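Local coordinates for peptide ABC transporter, peptide-binding protein (Thermus thermophilus, PDB 2D5W) that binds oligopeptides, here holding a pentapeptide, and probably hands them to a membrane ABC transporter for uptake, at residues G11-P16 with S271-T276; A171-L176 with E183-L188; F251-N256 with T411-V416. All coordinates share one frame; numbering follows the deposited sequence.

Contact 1 of 3, residues G11-P16 with S271-T276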
ATOM      1  N   GLY A  11      16.662  -6.026  -6.064  1.00  8.14           N
ATOM      2  CA  GLY A  11      17.086  -5.095  -5.035  1.00  8.88           C
ATOM      3  C   GLY A  11      15.954  -4.228  -4.520  1.00  7.41           C
ATOM      4  O   GLY A  11      15.161  -3.694  -5.301  1.00  8.80           O
ATOM      5  N   ALA A  12      15.887  -4.082  -3.199  1.00  7.40           N
ATOM      6  CA  ALA A  12      14.854  -3.276  -2.553  1.00  7.47           C
ATOM      7  C   ALA A  12      15.466  -2.450  -1.425  1.00  8.04           C
ATOM      8  O   ALA A  12      16.476  -2.839  -0.840  1.00  8.25           O
ATOM      9  CB  ALA A  12      13.755  -4.183  -2.001  1.00  8.48           C
ATOM     10  N   SER A  13      14.842  -1.316  -1.116  1.00  7.81           N
ATOM     11  CA  SER A  13      15.336  -0.439  -0.057  1.00  8.44           C
ATOM     12  C   SER A  13      14.528  -0.529   1.239  1.00  7.33           C
ATOM     13  O   SER A  13      14.803   0.195   2.197  1.00  8.84           O
ATOM     14  CB  SER A  13      15.369   1.010  -0.541  1.00 10.26           C
ATOM     15  OG  SER A  13      14.076   1.459  -0.894  1.00 11.14           O
ATOM     16  N   GLN A  14      13.527  -1.406   1.256  1.00  7.41           N
ATOM     17  CA  GLN A  14      12.694  -1.613   2.435  1.00  7.69           C
ATOM     18  C   GLN A  14      12.471  -3.106   2.581  1.00  7.91           C
ATOM     19  O   GLN A  14      12.436  -3.831   1.587  1.00  8.89           O
ATOM     20  CB  GLN A  14      11.361  -0.881   2.285  1.00  7.24           C
ATOM     21  CG  GLN A  14      11.532   0.627   2.246  1.00  7.56           C
ATOM     22  CD  GLN A  14      10.235   1.377   2.054  1.00  8.61           C
ATOM     23  OE1 GLN A  14       9.153   0.873   2.358  1.00  8.52           O
ATOM     24  NE2 GLN A  14      10.336   2.600   1.557  1.00  9.44           N
ATOM     25  N   GLU A  15      12.325  -3.562   3.818  1.00  8.30           N
ATOM     26  CA  GLU A  15      12.136  -4.979   4.102  1.00  8.12           C
ATOM     27  C   GLU A  15      10.835  -5.231   4.859  1.00  7.65           C
ATOM     28  O   GLU A  15      10.463  -4.457   5.736  1.00  8.31           O
ATOM     29  CB  GLU A  15      13.318  -5.484   4.934  1.00  9.05           C
ATOM     30  CG  GLU A  15      13.320  -6.979   5.210  1.00  9.43           C
ATOM     31  CD  GLU A  15      14.597  -7.446   5.892  1.00 11.09           C
ATOM     32  OE1 GLU A  15      15.561  -6.652   5.972  1.00 12.56           O
ATOM     33  OE2 GLU A  15      14.647  -8.612   6.340  1.00 10.75           O
ATOM     34  N   PRO A  16      10.119  -6.313   4.518  1.00  7.62           N
ATOM     35  CA  PRO A  16       8.866  -6.600   5.226  1.00  8.57           C
ATOM     36  C   PRO A  16       9.132  -6.820   6.713  1.00  8.27           C
ATOM     37  O   PRO A  16      10.131  -7.437   7.081  1.00  9.20           O
ATOM     38  CB  PRO A  16       8.375  -7.884   4.562  1.00  9.20           C
ATOM     39  CG  PRO A  16       8.978  -7.829   3.193  1.00 11.09           C
ATOM     40  CD  PRO A  16      10.363  -7.296   3.447  1.00  9.01           C
ATOM     41  N   SER A 271      13.071  -3.546  -7.363  1.00  7.93           N
ATOM     42  CA  SER A 271      11.717  -3.632  -6.840  1.00  8.52           C
ATOM     43  C   SER A 271      10.985  -2.313  -7.063  1.00  8.02           C
ATOM     44  O   SER A 271      11.595  -1.306  -7.428  1.00  8.42           O
ATOM     45  CB  SER A 271      11.811  -3.921  -5.334  1.00  9.49           C
ATOM     46  OG  SER A 271      10.585  -3.725  -4.646  1.00  9.60           O
ATOM     47  N   SER A 272       9.674  -2.318  -6.845  1.00  8.69           N
ATOM     48  CA  SER A 272       8.896  -1.092  -6.948  1.00  8.43           C
ATOM     49  C   SER A 272       9.260  -0.240  -5.722  1.00  7.86           C
ATOM     50  O   SER A 272       8.944   0.947  -5.669  1.00  9.51           O
ATOM     51  CB  SER A 272       7.393  -1.392  -6.946  1.00  9.26           C
ATOM     52  OG  SER A 272       6.967  -1.932  -5.706  1.00  9.43           O
ATOM     53  N   VAL A 273       9.909  -0.860  -4.737  1.00  7.83           N
ATOM     54  CA  VAL A 273      10.347  -0.155  -3.532  1.00  8.03           C
ATOM     55  C   VAL A 273      11.870  -0.260  -3.500  1.00  6.79           C
ATOM     56  O   VAL A 273      12.449  -1.114  -2.821  1.00  8.30           O
ATOM     57  CB  VAL A 273       9.746  -0.776  -2.250  1.00  8.74           C
ATOM     58  CG1 VAL A 273      10.116   0.072  -1.044  1.00  9.39           C
ATOM     59  CG2 VAL A 273       8.233  -0.873  -2.379  1.00  9.93           C
ATOM     60  N   SER A 274      12.517   0.623  -4.250  1.00  8.15           N
ATOM     61  CA  SER A 274      13.966   0.603  -4.353  1.00  7.81           C
ATOM     62  C   SER A 274      14.560   1.999  -4.479  1.00  9.37           C
ATOM     63  O   SER A 274      14.711   2.699  -3.481  1.00 10.37           O
ATOM     64  CB  SER A 274      14.383  -0.276  -5.544  1.00  8.83           C
ATOM     65  OG  SER A 274      13.753   0.135  -6.747  1.00  8.63           O
ATOM     66  N   LEU A 275      14.887   2.395  -5.705  1.00  8.29           N
ATOM     67  CA  LEU A 275      15.481   3.697  -5.984  1.00  9.26           C
ATOM     68  C   LEU A 275      14.424   4.764  -6.197  1.00  9.34           C
ATOM     69  O   LEU A 275      13.305   4.471  -6.614  1.00 10.04           O
ATOM     70  CB  LEU A 275      16.350   3.610  -7.240  1.00 10.65           C
ATOM     71  CG  LEU A 275      17.419   2.518  -7.268  1.00 10.25           C
ATOM     72  CD1 LEU A 275      18.110   2.514  -8.630  1.00 11.91           C
ATOM     73  CD2 LEU A 275      18.423   2.750  -6.150  1.00 10.96           C
ATOM     74  N   THR A 276      14.784   6.010  -5.919  1.00  9.15           N
ATOM     75  CA  THR A 276      13.848   7.100  -6.122  1.00 10.24           C
ATOM     76  C   THR A 276      14.054   7.683  -7.523  1.00  9.71           C
ATOM     77  O   THR A 276      15.059   7.408  -8.180  1.00  9.24           O
ATOM     78  CB  THR A 276      13.988   8.170  -5.016  1.00  9.87           C
ATOM     79  OG1 THR A 276      15.347   8.607  -4.919  1.00 10.43           O
ATOM     80  CG2 THR A 276      13.570   7.581  -3.672  1.00 11.62           C
TER
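A wall of the peptide-binding site forms where Gln14 meets Val273: Gln14 NE2 bonds to the backbone of the bound peptide, and Val273 packs on a basic side chain of it. The methyl CG1 of Val273 stands directly over the flat amide of Gln14, 3.4 Å from CD, and the two side chains cross at about a right angle. Ser443 OG bonds to Gln14 OE1, so both ends of the amide have partners while the valine covers one face. Behind this pair, Ser271 N donates to Gly11 O at 2.9 Å, prolonging the parallel pairing of strands 7-12 and 269-270 by one step. The chain then leaves the strand, and Ser13 N donates to Val273 O, also at 2.9 Å. Ala12 CA approaches the same Val273 oxygen, at 3.2 Å, in a CH...O contact. Ser13 OG, set between its backbone N and carbonyl carbon (chi1 61°), donates to Ser274 O at 2.9 Å, in the carbonyl plane and on a lone pair. Ser271 starts an ST turn, its OG accepting from Val273 N at 2.9 Å; that OG also bonds to Glu35, whose other carboxylate oxygen holds Ser272 OG. The wall thus offers the ligand the Gln14 amide for its main chain, and the Ser272 carbonyl and a valine surface for basic side chains, with two backbone bonds and the Ser13 hydroxyl joining the segments behind it.

Contact 2 of 3, residues A171-L176 with E183-L188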
ATOM      1  N   ALA A 171     -11.528 -19.648  20.582  1.00 15.36           N
ATOM      2  CA  ALA A 171     -11.990 -20.061  21.901  1.00 16.18           C
ATOM      3  C   ALA A 171     -11.577 -19.028  22.942  1.00 16.45           C
ATOM      4  O   ALA A 171     -12.357 -18.682  23.829  1.00 17.99           O
ATOM      5  CB  ALA A 171     -11.414 -21.429  22.258  1.00 15.94           C
ATOM      6  N   ALA A 172     -10.351 -18.528  22.825  1.00 16.36           N
ATOM      7  CA  ALA A 172      -9.846 -17.534  23.764  1.00 16.44           C
ATOM      8  C   ALA A 172     -10.553 -16.193  23.584  1.00 16.84           C
ATOM      9  O   ALA A 172     -10.787 -15.471  24.552  1.00 17.87           O
ATOM     10  CB  ALA A 172      -8.341 -17.361  23.582  1.00 16.60           C
ATOM     11  N   ALA A 173     -10.901 -15.869  22.343  1.00 15.92           N
ATOM     12  CA  ALA A 173     -11.573 -14.610  22.042  1.00 16.72           C
ATOM     13  C   ALA A 173     -12.980 -14.526  22.631  1.00 17.30           C
ATOM     14  O   ALA A 173     -13.491 -13.432  22.863  1.00 16.33           O
ATOM     15  CB  ALA A 173     -11.626 -14.395  20.531  1.00 17.72           C
ATOM     16  N   ARG A 174     -13.605 -15.676  22.870  1.00 17.68           N
ATOM     17  CA  ARG A 174     -14.954 -15.692  23.432  1.00 19.80           C
ATOM     18  C   ARG A 174     -14.997 -15.051  24.814  1.00 20.09           C
ATOM     19  O   ARG A 174     -16.042 -14.567  25.248  1.00 21.59           O
ATOM     20  CB  ARG A 174     -15.491 -17.126  23.516  1.00 21.41           C
ATOM     21  CG  ARG A 174     -15.805 -17.748  22.163  1.00 23.16           C
ATOM     22  CD  ARG A 174     -16.474 -19.118  22.287  1.00 24.85           C
ATOM     23  NE  ARG A 174     -17.782 -19.063  22.939  1.00 27.38           N
ATOM     24  CZ  ARG A 174     -17.983 -19.236  24.243  1.00 28.29           C
ATOM     25  NH1 ARG A 174     -16.959 -19.480  25.050  1.00 29.65           N
ATOM     26  NH2 ARG A 174     -19.212 -19.171  24.740  1.00 29.20           N
ATOM     27  N   GLY A 175     -13.858 -15.039  25.499  1.00 19.78           N
ATOM     28  CA  GLY A 175     -13.803 -14.456  26.828  1.00 20.90           C
ATOM     29  C   GLY A 175     -13.427 -12.987  26.844  1.00 20.58           C
ATOM     30  O   GLY A 175     -13.150 -12.425  27.905  1.00 22.52           O
ATOM     31  N   LEU A 176     -13.421 -12.358  25.673  1.00 19.58           N
ATOM     32  CA  LEU A 176     -13.063 -10.948  25.568  1.00 19.08           C
ATOM     33  C   LEU A 176     -14.157 -10.124  24.897  1.00 19.44           C
ATOM     34  O   LEU A 176     -14.735 -10.543  23.894  1.00 21.44           O
ATOM     35  CB  LEU A 176     -11.760 -10.793  24.775  1.00 18.33           C
ATOM     36  CG  LEU A 176     -10.521 -11.536  25.282  1.00 18.78           C
ATOM     37  CD1 LEU A 176      -9.379 -11.360  24.291  1.00 19.39           C
ATOM     38  CD2 LEU A 176     -10.123 -11.015  26.655  1.00 18.98           C
ATOM     39  N   GLU A 183      -7.765  -3.829  23.837  1.00 14.42           N
ATOM     40  CA  GLU A 183      -6.318  -4.017  23.836  1.00 15.84           C
ATOM     41  C   GLU A 183      -5.926  -5.493  23.841  1.00 14.47           C
ATOM     42  O   GLU A 183      -5.087  -5.929  23.047  1.00 14.79           O
ATOM     43  CB  GLU A 183      -5.703  -3.315  25.048  1.00 18.66           C
ATOM     44  CG  GLU A 183      -5.842  -1.801  25.019  1.00 24.77           C
ATOM     45  CD  GLU A 183      -6.286  -1.232  26.355  1.00 28.77           C
ATOM     46  OE1 GLU A 183      -5.684  -1.591  27.388  1.00 31.90           O
ATOM     47  OE2 GLU A 183      -7.235  -0.419  26.370  1.00 31.75           O
ATOM     48  N   LYS A 184      -6.536  -6.259  24.737  1.00 14.24           N
ATOM     49  CA  LYS A 184      -6.249  -7.683  24.846  1.00 14.71           C
ATOM     50  C   LYS A 184      -6.692  -8.445  23.605  1.00 13.56           C
ATOM     51  O   LYS A 184      -6.006  -9.364  23.156  1.00 12.80           O
ATOM     52  CB  LYS A 184      -6.929  -8.262  26.092  1.00 16.98           C
ATOM     53  CG  LYS A 184      -6.243  -7.882  27.402  1.00 20.91           C
ATOM     54  CD  LYS A 184      -6.087  -6.374  27.545  1.00 25.92           C
ATOM     55  CE  LYS A 184      -5.207  -6.011  28.732  1.00 28.29           C
ATOM     56  NZ  LYS A 184      -4.957  -4.543  28.801  1.00 30.06           N
ATOM     57  N   LEU A 185      -7.831  -8.054  23.043  1.00 12.40           N
ATOM     58  CA  LEU A 185      -8.347  -8.714  21.849  1.00 11.79           C
ATOM     59  C   LEU A 185      -7.414  -8.468  20.664  1.00 10.88           C
ATOM     60  O   LEU A 185      -7.136  -9.376  19.876  1.00 11.76           O
ATOM     61  CB  LEU A 185      -9.750  -8.195  21.534  1.00 12.93           C
ATOM     62  CG  LEU A 185     -10.481  -8.877  20.377  1.00 11.59           C
ATOM     63  CD1 LEU A 185     -10.590 -10.381  20.622  1.00 13.82           C
ATOM     64  CD2 LEU A 185     -11.860  -8.262  20.240  1.00 13.33           C
ATOM     65  N   ASN A 186      -6.925  -7.238  20.544  1.00 11.10           N
ATOM     66  CA  ASN A 186      -6.007  -6.892  19.465  1.00 10.47           C
ATOM     67  C   ASN A 186      -4.734  -7.729  19.594  1.00 10.44           C
ATOM     68  O   ASN A 186      -4.223  -8.256  18.606  1.00 10.88           O
ATOM     69  CB  ASN A 186      -5.679  -5.396  19.517  1.00 11.06           C
ATOM     70  CG  ASN A 186      -4.688  -4.978  18.445  1.00  9.92           C
ATOM     71  OD1 ASN A 186      -3.514  -4.744  18.730  1.00 12.40           O
ATOM     72  ND2 ASN A 186      -5.156  -4.889  17.204  1.00 10.65           N
ATOM     73  N   GLU A 187      -4.230  -7.857  20.816  1.00 11.57           N
ATOM     74  CA  GLU A 187      -3.025  -8.641  21.059  1.00 12.75           C
ATOM     75  C   GLU A 187      -3.242 -10.103  20.682  1.00 11.41           C
ATOM     76  O   GLU A 187      -2.366 -10.738  20.090  1.00 11.16           O
ATOM     77  CB  GLU A 187      -2.616  -8.541  22.532  1.00 16.11           C
ATOM     78  CG  GLU A 187      -1.412  -9.389  22.908  1.00 23.23           C
ATOM     79  CD  GLU A 187      -0.944  -9.138  24.330  1.00 27.08           C
ATOM     80  OE1 GLU A 187      -1.763  -9.279  25.263  1.00 30.41           O
ATOM     81  OE2 GLU A 187       0.245  -8.798  24.512  1.00 30.77           O
ATOM     82  N   LEU A 188      -4.410 -10.636  21.025  1.00 11.61           N
ATOM     83  CA  LEU A 188      -4.730 -12.023  20.720  1.00 11.56           C
ATOM     84  C   LEU A 188      -4.650 -12.288  19.221  1.00 11.16           C
ATOM     85  O   LEU A 188      -4.032 -13.259  18.783  1.00 10.91           O
ATOM     86  CB  LEU A 188      -6.138 -12.362  21.217  1.00 14.29           C
ATOM     87  CG  LEU A 188      -6.582 -13.814  21.039  1.00 15.04           C
ATOM     88  CD1 LEU A 188      -5.880 -14.697  22.059  1.00 18.08           C
ATOM     89  CD2 LEU A 188      -8.086 -13.905  21.218  1.00 17.17           C
TER
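Leu185 and Leu188 both carry CG anti to the backbone N (chi1 -175° and -177°), while Leu176 has CG anti to its carbonyl carbon (chi1 -57°); from these positions the methyls of all three meet between the two segments. Leu176 CD1 comes down on the helix backbone, 3.7 Å from Leu185 CA, and lies 4.0 Å from Leu185 CD1. One turn further on, Leu188 divides its methyls between two alanines: CD1 reaches Ala172 CB at 3.9 Å, and CD2 packs on Ala173 CB at 3.6 Å. Leu185 CD1 also touches Ala173 CB, at 4.1 Å, and the Leu185 side chain packs on Pro178 as well. A type I turn from Ala173 to Leu176, with Leu176 N bonded to Ala173 O at 3.0 Å, folds the chain back and delivers Leu176 to this group. The side chains that meet are mainly aliphatic, leucine methyls against alanine methyls and helix backbone at the protein surface. Such packing is characteristic of an alpha-alpha hairpin, here formed by helices 159-173 and 182-194, which run in roughly opposite directions.

Contact 3 of 3, residues F251-N256 with T411-V416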
ATOM      1  N   PHE A 251      18.027  -6.596   0.536  1.00  8.46           N
ATOM      2  CA  PHE A 251      17.603  -5.354   1.164  1.00  8.18           C
ATOM      3  C   PHE A 251      18.758  -4.452   1.555  1.00  8.30           C
ATOM      4  O   PHE A 251      19.653  -4.854   2.297  1.00  9.10           O
ATOM      5  CB  PHE A 251      16.761  -5.676   2.399  1.00  9.13           C
ATOM      6  CG  PHE A 251      15.594  -6.566   2.101  1.00  7.87           C
ATOM      7  CD1 PHE A 251      14.541  -6.104   1.321  1.00  8.79           C
ATOM      8  CD2 PHE A 251      15.572  -7.885   2.543  1.00  9.57           C
ATOM      9  CE1 PHE A 251      13.485  -6.938   0.980  1.00  9.73           C
ATOM     10  CE2 PHE A 251      14.514  -8.730   2.205  1.00 10.47           C
ATOM     11  CZ  PHE A 251      13.472  -8.252   1.422  1.00 10.39           C
ATOM     12  N   ILE A 252      18.725  -3.227   1.039  1.00  8.53           N
ATOM     13  CA  ILE A 252      19.739  -2.219   1.339  1.00  8.41           C
ATOM     14  C   ILE A 252      18.941  -0.959   1.673  1.00  8.60           C
ATOM     15  O   ILE A 252      18.396  -0.301   0.786  1.00  8.88           O
ATOM     16  CB  ILE A 252      20.677  -1.993   0.131  1.00  8.98           C
ATOM     17  CG1 ILE A 252      21.375  -3.312  -0.230  1.00 10.41           C
ATOM     18  CG2 ILE A 252      21.720  -0.928   0.472  1.00  9.53           C
ATOM     19  CD1 ILE A 252      22.277  -3.231  -1.451  1.00 12.13           C
ATOM     20  N   GLN A 253      18.870  -0.641   2.964  1.00  9.04           N
ATOM     21  CA  GLN A 253      18.077   0.480   3.465  1.00 10.08           C
ATOM     22  C   GLN A 253      18.429   1.870   2.960  1.00  9.21           C
ATOM     23  O   GLN A 253      17.536   2.685   2.703  1.00  9.61           O
ATOM     24  CB  GLN A 253      18.101   0.489   4.994  1.00 11.25           C
ATOM     25  CG  GLN A 253      17.052   1.400   5.613  1.00 14.75           C
ATOM     26  CD  GLN A 253      17.194   1.524   7.115  1.00 15.54           C
ATOM     27  OE1 GLN A 253      17.642   0.596   7.790  1.00 18.09           O
ATOM     28  NE2 GLN A 253      16.795   2.670   7.650  1.00 16.94           N
ATOM     29  N   ASN A 254      19.716   2.165   2.849  1.00  8.76           N
ATOM     30  CA  ASN A 254      20.117   3.472   2.358  1.00  8.63           C
ATOM     31  C   ASN A 254      19.994   3.426   0.841  1.00  7.38           C
ATOM     32  O   ASN A 254      20.657   2.623   0.183  1.00  8.33           O
ATOM     33  CB  ASN A 254      21.550   3.791   2.780  1.00  9.64           C
ATOM     34  CG  ASN A 254      22.000   5.148   2.293  1.00 11.05           C
ATOM     35  OD1 ASN A 254      22.234   5.342   1.102  1.00 10.61           O
ATOM     36  ND2 ASN A 254      22.101   6.106   3.208  1.00 13.78           N
ATOM     37  N   THR A 255      19.147   4.282   0.283  1.00  8.29           N
ATOM     38  CA  THR A 255      18.931   4.258  -1.157  1.00  8.04           C
ATOM     39  C   THR A 255      20.164   4.580  -1.992  1.00  8.47           C
ATOM     40  O   THR A 255      20.271   4.110  -3.124  1.00  8.83           O
ATOM     41  CB  THR A 255      17.757   5.171  -1.578  1.00  7.61           C
ATOM     42  OG1 THR A 255      17.984   6.500  -1.102  1.00  8.78           O
ATOM     43  CG2 THR A 255      16.443   4.640  -1.012  1.00 10.12           C
ATOM     44  N   ASN A 256      21.098   5.367  -1.461  1.00  8.27           N
ATOM     45  CA  ASN A 256      22.316   5.649  -2.215  1.00  8.40           C
ATOM     46  C   ASN A 256      23.164   4.378  -2.247  1.00  8.21           C
ATOM     47  O   ASN A 256      23.766   4.051  -3.272  1.00  9.04           O
ATOM     48  CB  ASN A 256      23.110   6.804  -1.593  1.00  9.77           C
ATOM     49  CG  ASN A 256      24.443   7.025  -2.285  1.00  9.81           C
ATOM     50  OD1 ASN A 256      25.487   6.590  -1.803  1.00 10.79           O
ATOM     51  ND2 ASN A 256      24.406   7.685  -3.434  1.00 11.61           N
ATOM     52  N   THR A 411       9.804  10.057   8.852  1.00  8.41           N
ATOM     53  CA  THR A 411       9.824   9.464   7.526  1.00  8.10           C
ATOM     54  C   THR A 411      10.726   8.241   7.586  1.00  7.82           C
ATOM     55  O   THR A 411      11.269   7.907   8.644  1.00  8.48           O
ATOM     56  CB  THR A 411      10.271  10.439   6.401  1.00  8.33           C
ATOM     57  OG1 THR A 411       9.865   9.893   5.136  1.00  9.40           O
ATOM     58  CG2 THR A 411      11.781  10.643   6.391  1.00 10.37           C
ATOM     59  N   THR A 412      10.856   7.559   6.456  1.00  8.26           N
ATOM     60  CA  THR A 412      11.667   6.356   6.354  1.00  8.28           C
ATOM     61  C   THR A 412      13.159   6.663   6.318  1.00  8.63           C
ATOM     62  O   THR A 412      13.664   7.227   5.340  1.00  8.60           O
ATOM     63  CB  THR A 412      11.312   5.572   5.082  1.00  8.28           C
ATOM     64  OG1 THR A 412      11.411   6.448   3.953  1.00  8.58           O
ATOM     65  CG2 THR A 412       9.897   5.019   5.153  1.00  9.82           C
ATOM     66  N   ALA A 413      13.861   6.279   7.378  1.00  8.96           N
ATOM     67  CA  ALA A 413      15.301   6.494   7.460  1.00  8.75           C
ATOM     68  C   ALA A 413      15.986   5.764   6.311  1.00  9.30           C
ATOM     69  O   ALA A 413      15.573   4.670   5.926  1.00 10.54           O
ATOM     70  CB  ALA A 413      15.833   5.978   8.796  1.00 10.15           C
ATOM     71  N   GLY A 414      17.021   6.384   5.754  1.00  9.05           N
ATOM     72  CA  GLY A 414      17.751   5.764   4.662  1.00  9.27           C
ATOM     73  C   GLY A 414      17.291   6.187   3.282  1.00  8.27           C
ATOM     74  O   GLY A 414      18.038   6.047   2.312  1.00  8.80           O
ATOM     75  N   ASN A 415      16.060   6.670   3.173  1.00  9.08           N
ATOM     76  CA  ASN A 415      15.550   7.115   1.885  1.00  8.68           C
ATOM     77  C   ASN A 415      16.103   8.523   1.724  1.00  8.63           C
ATOM     78  O   ASN A 415      15.558   9.497   2.250  1.00  9.59           O
ATOM     79  CB  ASN A 415      14.024   7.111   1.885  1.00  9.29           C
ATOM     80  CG  ASN A 415      13.451   7.327   0.509  1.00  8.57           C
ATOM     81  OD1 ASN A 415      13.454   8.443  -0.006  1.00 10.11           O
ATOM     82  ND2 ASN A 415      12.972   6.251  -0.109  1.00 11.03           N
ATOM     83  N   VAL A 416      17.202   8.620   0.986  1.00  8.44           N
ATOM     84  CA  VAL A 416      17.898   9.883   0.827  1.00  8.05           C
ATOM     85  C   VAL A 416      17.094  11.056   0.293  1.00  8.18           C
ATOM     86  O   VAL A 416      17.219  12.164   0.816  1.00  8.84           O
ATOM     87  CB  VAL A 416      19.184   9.685  -0.007  1.00  9.02           C
ATOM     88  CG1 VAL A 416      19.920  11.011  -0.164  1.00 11.12           C
ATOM     89  CG2 VAL A 416      20.086   8.669   0.686  1.00  9.87           C
TER
HETATM   90  O   HOH W   1      14.845   3.147   3.322  1.00 16.01           O
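Residues 253-256 and 413-416 run in nearly the same direction, 17° apart, with the CA atoms of Asn254 and Gly414 only 4.0 Å from each other. The motif is a pair of neighbouring helix N-termini: Asn254 caps helix 255-264, and Asn415 sits at the N-cap of helix 416-431, its OD1 bonding weakly to Arg418 N. Thr255 N donates to Gly414 O at 2.9 Å, binding one start to the other. Gly414 is the third residue of a type II turn from Thr412 to Asn415; its backbone angles call for glycine, and a CB here would clash with Gln253 O. Gln253 extends with CG anti to its backbone N (chi1 -166°), and its NE2 donates to Ala413 O at 2.9 Å. The N-H points almost straight at the oxygen (173°), which lies in the amide plane, but the donor stands above the plane of the carbonyl. A water also lies between Gln253 O and Ala413 O, 2.8 Å from the former. Thr255 OG1 accepts from Val416 N at 3.1 Å, serving a backbone N-H in the first turn of the other helix, while its CG2 rests 3.9 Å from Asn415 ND2. An alanine in place of Thr255 would probably leave Val416 N without this acceptor and open a gap beside Asn415. Asn254 OD1 caps chiefly through Ser257 N and only weakly through Asn256 N; the same OD1 also lies 4.0 Å from Val416 CG2.

From the N terminus, strand 7-12 runs into residues 11-16, which wait some 255 residues for their partner. Within that long loop, contact 2 opens and closes locally, pairing two successive helices at the surface; its centre lies about 35 Å from that of contact 1. The chain then reaches 251-256 at the end of strand 246-251, passes through 271-276 to close contact 1, and only at 411-416 completes contact 3. Contacts 1 and 3 therefore cross, and they touch: Ala12 O lies 3.0 Å from Ile252 N. Together they tie the sheet containing strands 7-12 and 246-251 to the start of helix 416-431, just past strand 401-410 of another sheet.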